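PDB 2POZ: putative dehydratase, which is of unknown function but belongs to the mandelate racemase/muconate lactonizing enzyme family of the enolase superfamily and probably acts as a lyase. Local coordinates for residues Lys53-Ser56 against Glu57-Ile61; Leu71-Thr74 against Met75-Ser79. All coordinates share one frame; numbering follows the deposited sequence.

Interactions 1 and 2 come in series along the chain: 53-61 covers the last turns of helix 45-59 and the residues just after it, and 71-79 the later part of the next helix, 68-78. Their centres lie about 11 Å apart, and about 24 and 23 Å, respectively, from the centre of the chain. Both belong to the N-terminal domain of the enolase-superfamily fold. Phe59 joins them: its CD1 is 3.6 Å from Thr74 CG2, and its ring also packs on Met75 and His78. Helix 87-108 touches side chains of both, and a second subunit of the octamer reaches both, so this helical pair serves domain core and subunit interface together.

Interaction 1: Lys53-Ser56 against Glu57-Ile61; sequences KDLS and ERFLI
Lys53 and Glu57, one helical turn apart, form a salt bridge whose two bonds are both weak: Lys53 NZ lies 3.1 Å from Glu57 OE2 and 3.2 Å from OE1, so the ammonium is shared almost evenly by the two carboxylate oxygens. The lysine chain runs extended as far as CE, with CG anti to the backbone N (chi1 -179°), and a bend at chi4 (-64°) turns NZ to the acid. A water donates to Glu57 OE1 and to Asp54 OD1, bridging two carboxylates that would otherwise probably repel each other; Asp54 OD1 is also hydrogen-bonded to Thr46 of the second subunit.

Backbone bonds follow the i to i+4 pattern. Glu57 N to Lys53 O is fairly straight (N-H...O 166°), and Phe59 N meets Leu55 O at 2.8 Å. The series runs on to Leu60 N and Ser56 O at 3.0 Å.

Packing contacts follow. Leu55 CD2 touches Phe59 CE2 at 3.9 Å, while the Leu60 methyl CD1 lies 3.7 Å from the hydroxyl Ser56 OG, itself hydrogen-bonded to Ile52 O. Arg58 CG sits over the centre of one face of the Phe59 ring.

With Lys53 and Glu57 touching strand 379-383, Ser56 and Leu60 on Val8 of strand 5-12, and Leu55 and Phe59 packing on Met75 of helix 68-78, this is a helix of the enolase-type N-terminal domain packed between its antiparallel sheet and the next helix.

Interaction 2: Leu71-Thr74 against Met75-Ser79; sequences LWST and MYDHS
Trp72 and Tyr76 lie side by side on consecutive turns, pointing the same way. Their planes are within 9° of parallel, yet the centroids of the six-membered rings are 5.7 Å apart, so the rings barely overlap and the touch is between Trp72 CZ3 and Tyr76 CD1 (3.9 Å). Both first torsions place CG anti to the backbone N, which accounts for the shared direction. Their polar ends find partners beyond the helix, Trp72 NE1 at Gly285 O of the same chain and Tyr76 OH at Asp235 of the second subunit.

Four i to i+4 backbone bonds, from Met75 N to Leu71 O through His78 N to Thr74 O, are those of an alpha-helix in the enolase-type N-terminal domain. Farther along, Ser79 OG donates to Met75 O at 2.7 Å.

Water links the Ser73 and Asp77 side chains: one molecule lies 2.8 Å from both Ser73 OG and Asp77 OD1, and a second donates to OD2, with a weak bond to Ser73 OG. OD2 also accepts from Arg174 N of the second subunit. Replacing Asp77 by alanine removes the carboxylate, and that backbone N-H would probably lose its acceptor, with both waters less firmly held.

In packing, Thr74 CG2 meets His78 CD2 at 3.9 Å. Separately, a bend at chi3 (-80°) lays the selenomethionine Met75 methyl CE against the backbone carbonyl Leu71 O, 3.7 Å away.

Interaction 1: Lys53-Ser56 against Glu57-Ile61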
loop_
_atom_site.group_PDB
_atom_site.type_symbol
_atom_site.label_atom_id
_atom_site.label_comp_id
_atom_site.label_asym_id
_atom_site.label_seq_id
_atom_site.Cartn_x
_atom_site.Cartn_y
_atom_site.Cartn_z
ATOM N N LYS A 53 41.759 1.751 -14.501
ATOM C CA LYS A 53 43.133 1.659 -14.004
ATOM C C LYS A 53 43.164 1.164 -12.553
ATOM O O LYS A 53 43.890 0.219 -12.232
ATOM C CB LYS A 53 43.820 3.030 -14.090
ATOM C CG LYS A 53 45.268 3.045 -13.617
ATOM C CD LYS A 53 45.857 4.446 -13.745
ATOM C CE LYS A 53 47.346 4.470 -13.410
ATOM N NZ LYS A 53 47.607 4.114 -11.990
ATOM N N ASP A 54 42.377 1.799 -11.687
ATOM C CA ASP A 54 42.337 1.414 -10.273
ATOM C C ASP A 54 41.839 -0.014 -10.095
ATOM O O ASP A 54 42.396 -0.778 -9.308
ATOM C CB ASP A 54 41.443 2.367 -9.469
ATOM C CG ASP A 54 42.002 3.789 -9.400
ATOM O OD1 ASP A 54 43.223 3.967 -9.591
ATOM O OD2 ASP A 54 41.217 4.729 -9.137
ATOM N N LEU A 55 40.783 -0.367 -10.820
ATOM C CA LEU A 55 40.224 -1.716 -10.747
ATOM C C LEU A 55 41.242 -2.749 -11.224
ATOM O O LEU A 55 41.446 -3.787 -10.583
ATOM C CB LEU A 55 38.955 -1.822 -11.609
ATOM C CG LEU A 55 37.656 -1.201 -11.074
ATOM C CD1 LEU A 55 36.589 -1.225 -12.169
ATOM C CD2 LEU A 55 37.180 -1.972 -9.825
ATOM N N SER A 56 41.887 -2.459 -12.346
ATOM C CA SER A 56 42.867 -3.391 -12.899
ATOM C C SER A 56 44.048 -3.640 -11.975
ATOM O O SER A 56 44.439 -4.787 -11.766
ATOM C CB SER A 56 43.380 -2.884 -14.250
ATOM O OG SER A 56 42.332 -2.828 -15.198
ATOM N N GLU A 57 44.611 -2.570 -11.422
ATOM C CA GLU A 57 45.770 -2.688 -10.543
ATOM C C GLU A 57 45.436 -3.406 -9.248
ATOM O O GLU A 57 46.271 -4.112 -8.682
ATOM C CB GLU A 57 46.349 -1.300 -10.240
ATOM C CG GLU A 57 46.659 -0.490 -11.501
ATOM C CD GLU A 57 47.437 0.785 -11.227
ATOM O OE1 GLU A 57 47.112 1.496 -10.257
ATOM O OE2 GLU A 57 48.373 1.084 -11.999
ATOM N N ARG A 58 44.206 -3.243 -8.781
ATOM C CA ARG A 58 43.807 -3.878 -7.535
ATOM C C ARG A 58 43.299 -5.315 -7.673
ATOM O O ARG A 58 43.538 -6.149 -6.797
ATOM C CB ARG A 58 42.734 -3.025 -6.846
ATOM C CG ARG A 58 42.095 -3.673 -5.623
ATOM C CD ARG A 58 43.031 -3.678 -4.416
ATOM N NE ARG A 58 42.413 -4.340 -3.267
ATOM C CZ ARG A 58 42.281 -5.660 -3.131
ATOM N NH1 ARG A 58 42.730 -6.484 -4.073
ATOM N NH2 ARG A 58 41.685 -6.161 -2.053
ATOM N N PHE A 59 42.631 -5.622 -8.779
ATOM C CA PHE A 59 42.035 -6.945 -8.921
ATOM C C PHE A 59 42.397 -7.874 -10.070
ATOM O O PHE A 59 42.099 -9.058 -9.988
ATOM C CB PHE A 59 40.504 -6.800 -8.972
ATOM C CG PHE A 59 39.914 -6.054 -7.817
ATOM C CD1 PHE A 59 39.860 -6.633 -6.553
ATOM C CD2 PHE A 59 39.376 -4.781 -8.001
ATOM C CE1 PHE A 59 39.275 -5.956 -5.486
ATOM C CE2 PHE A 59 38.789 -4.094 -6.943
ATOM C CZ PHE A 59 38.737 -4.684 -5.680
ATOM N N LEU A 60 43.028 -7.377 -11.125
ATOM C CA LEU A 60 43.253 -8.227 -12.291
ATOM C C LEU A 60 44.554 -8.954 -12.594
ATOM O O LEU A 60 44.515 -10.110 -12.998
ATOM C CB LEU A 60 42.860 -7.452 -13.555
ATOM C CG LEU A 60 41.432 -6.904 -13.598
ATOM C CD1 LEU A 60 41.177 -6.292 -14.961
ATOM C CD2 LEU A 60 40.439 -8.016 -13.329
ATOM N N ILE A 61 45.696 -8.298 -12.444
ATOM C CA ILE A 61 46.955 -8.953 -12.791
ATOM C C ILE A 61 47.226 -10.257 -12.052
ATOM O O ILE A 61 47.110 -10.333 -10.830
ATOM C CB ILE A 61 48.170 -8.017 -12.594
ATOM C CG1 ILE A 61 48.075 -6.820 -13.545
ATOM C CG2 ILE A 61 49.463 -8.769 -12.901
ATOM C CD1 ILE A 61 47.089 -5.777 -13.117
HETATM O O HOH W 1 45.258 2.484 -8.708
#

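Interaction 2: Leu71-Thr74 against Met75-Ser79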
loop_
_atom_site.group_PDB
_atom_site.type_symbol
_atom_site.label_atom_id
_atom_site.label_comp_id
_atom_site.label_asym_id
_atom_site.label_seq_id
_atom_site.Cartn_x
_atom_site.Cartn_y
_atom_site.Cartn_z
ATOM N N LEU A 71 35.426 -12.836 -10.555
ATOM C CA LEU A 71 36.082 -11.542 -10.716
ATOM C C LEU A 71 35.084 -10.400 -10.573
ATOM O O LEU A 71 35.378 -9.381 -9.949
ATOM C CB LEU A 71 36.767 -11.457 -12.084
ATOM C CG LEU A 71 38.181 -12.031 -12.232
ATOM C CD1 LEU A 71 39.125 -11.296 -11.300
ATOM C CD2 LEU A 71 38.185 -13.507 -11.916
ATOM N N TRP A 72 33.904 -10.568 -11.157
ATOM C CA TRP A 72 32.877 -9.536 -11.072
ATOM C C TRP A 72 32.517 -9.374 -9.597
ATOM O O TRP A 72 32.508 -8.268 -9.053
ATOM C CB TRP A 72 31.635 -9.957 -11.859
ATOM C CG TRP A 72 30.755 -8.815 -12.232
ATOM C CD1 TRP A 72 30.795 -8.096 -13.397
ATOM C CD2 TRP A 72 29.703 -8.248 -11.443
ATOM N NE1 TRP A 72 29.827 -7.119 -13.381
ATOM C CE2 TRP A 72 29.144 -7.188 -12.194
ATOM C CE3 TRP A 72 29.177 -8.530 -10.174
ATOM C CZ2 TRP A 72 28.087 -6.410 -11.718
ATOM C CZ3 TRP A 72 28.120 -7.751 -9.699
ATOM C CH2 TRP A 72 27.590 -6.705 -10.472
ATOM N N SER A 73 32.245 -10.500 -8.944
ATOM C CA SER A 73 31.892 -10.486 -7.530
ATOM C C SER A 73 32.971 -9.827 -6.664
ATOM O O SER A 73 32.659 -9.097 -5.719
ATOM C CB SER A 73 31.633 -11.917 -7.046
ATOM O OG SER A 73 31.418 -11.948 -5.647
ATOM N N THR A 74 34.238 -10.085 -6.983
ATOM C CA THR A 74 35.342 -9.507 -6.216
ATOM C C THR A 74 35.381 -7.978 -6.340
ATOM O O THR A 74 35.565 -7.265 -5.347
ATOM C CB THR A 74 36.696 -10.080 -6.688
ATOM O OG1 THR A 74 36.696 -11.507 -6.528
ATOM C CG2 THR A 74 37.835 -9.488 -5.876
HETATM N N MSE A 75 35.221 -7.477 -7.561
HETATM C CA MSE A 75 35.227 -6.031 -7.780
HETATM C C MSE A 75 34.012 -5.404 -7.110
HETATM O O MSE A 75 34.091 -4.314 -6.543
HETATM C CB MSE A 75 35.227 -5.709 -9.281
HETATM C CG MSE A 75 36.502 -6.171 -9.976
HETATM SE SE MSE A 75 36.680 -5.569 -11.809
HETATM C CE MSE A 75 35.544 -6.879 -12.657
ATOM N N TYR A 76 32.884 -6.101 -7.161
ATOM C CA TYR A 76 31.682 -5.583 -6.525
ATOM C C TYR A 76 31.889 -5.508 -5.017
ATOM O O TYR A 76 31.657 -4.479 -4.392
ATOM C CB TYR A 76 30.486 -6.489 -6.796
ATOM C CG TYR A 76 29.203 -5.912 -6.246
ATOM C CD1 TYR A 76 28.447 -5.013 -7.001
ATOM C CD2 TYR A 76 28.799 -6.182 -4.937
ATOM C CE1 TYR A 76 27.322 -4.385 -6.468
ATOM C CE2 TYR A 76 27.667 -5.554 -4.386
ATOM C CZ TYR A 76 26.938 -4.656 -5.159
ATOM O OH TYR A 76 25.838 -4.015 -4.628
ATOM N N ASP A 77 32.337 -6.620 -4.445
ATOM C CA ASP A 77 32.538 -6.726 -3.001
ATOM C C ASP A 77 33.636 -5.902 -2.352
ATOM O O ASP A 77 33.486 -5.464 -1.210
ATOM C CB ASP A 77 32.785 -8.187 -2.613
ATOM C CG ASP A 77 31.566 -9.059 -2.812
ATOM O OD1 ASP A 77 30.490 -8.503 -3.117
ATOM O OD2 ASP A 77 31.687 -10.299 -2.667
ATOM N N HIS A 78 34.734 -5.687 -3.064
ATOM C CA HIS A 78 35.867 -5.002 -2.468
ATOM C C HIS A 78 36.278 -3.632 -2.971
ATOM O O HIS A 78 37.256 -3.076 -2.493
ATOM C CB HIS A 78 37.053 -5.965 -2.517
ATOM C CG HIS A 78 36.764 -7.269 -1.847
ATOM N ND1 HIS A 78 36.600 -7.375 -0.483
ATOM C CD2 HIS A 78 36.507 -8.498 -2.354
ATOM C CE1 HIS A 78 36.248 -8.611 -0.180
ATOM N NE2 HIS A 78 36.184 -9.312 -1.296
ATOM N N SER A 79 35.536 -3.083 -3.921
ATOM C CA SER A 79 35.848 -1.754 -4.448
ATOM C C SER A 79 35.279 -0.701 -3.509
ATOM O O SER A 79 35.739 0.448 -3.481
ATOM C CB SER A 79 35.210 -1.573 -5.821
ATOM O OG SER A 79 33.804 -1.754 -5.736
HETATM O O HOH W 2 33.999 -11.281 -3.568
HETATM O O HOH W 3 29.225 -10.498 -4.699
#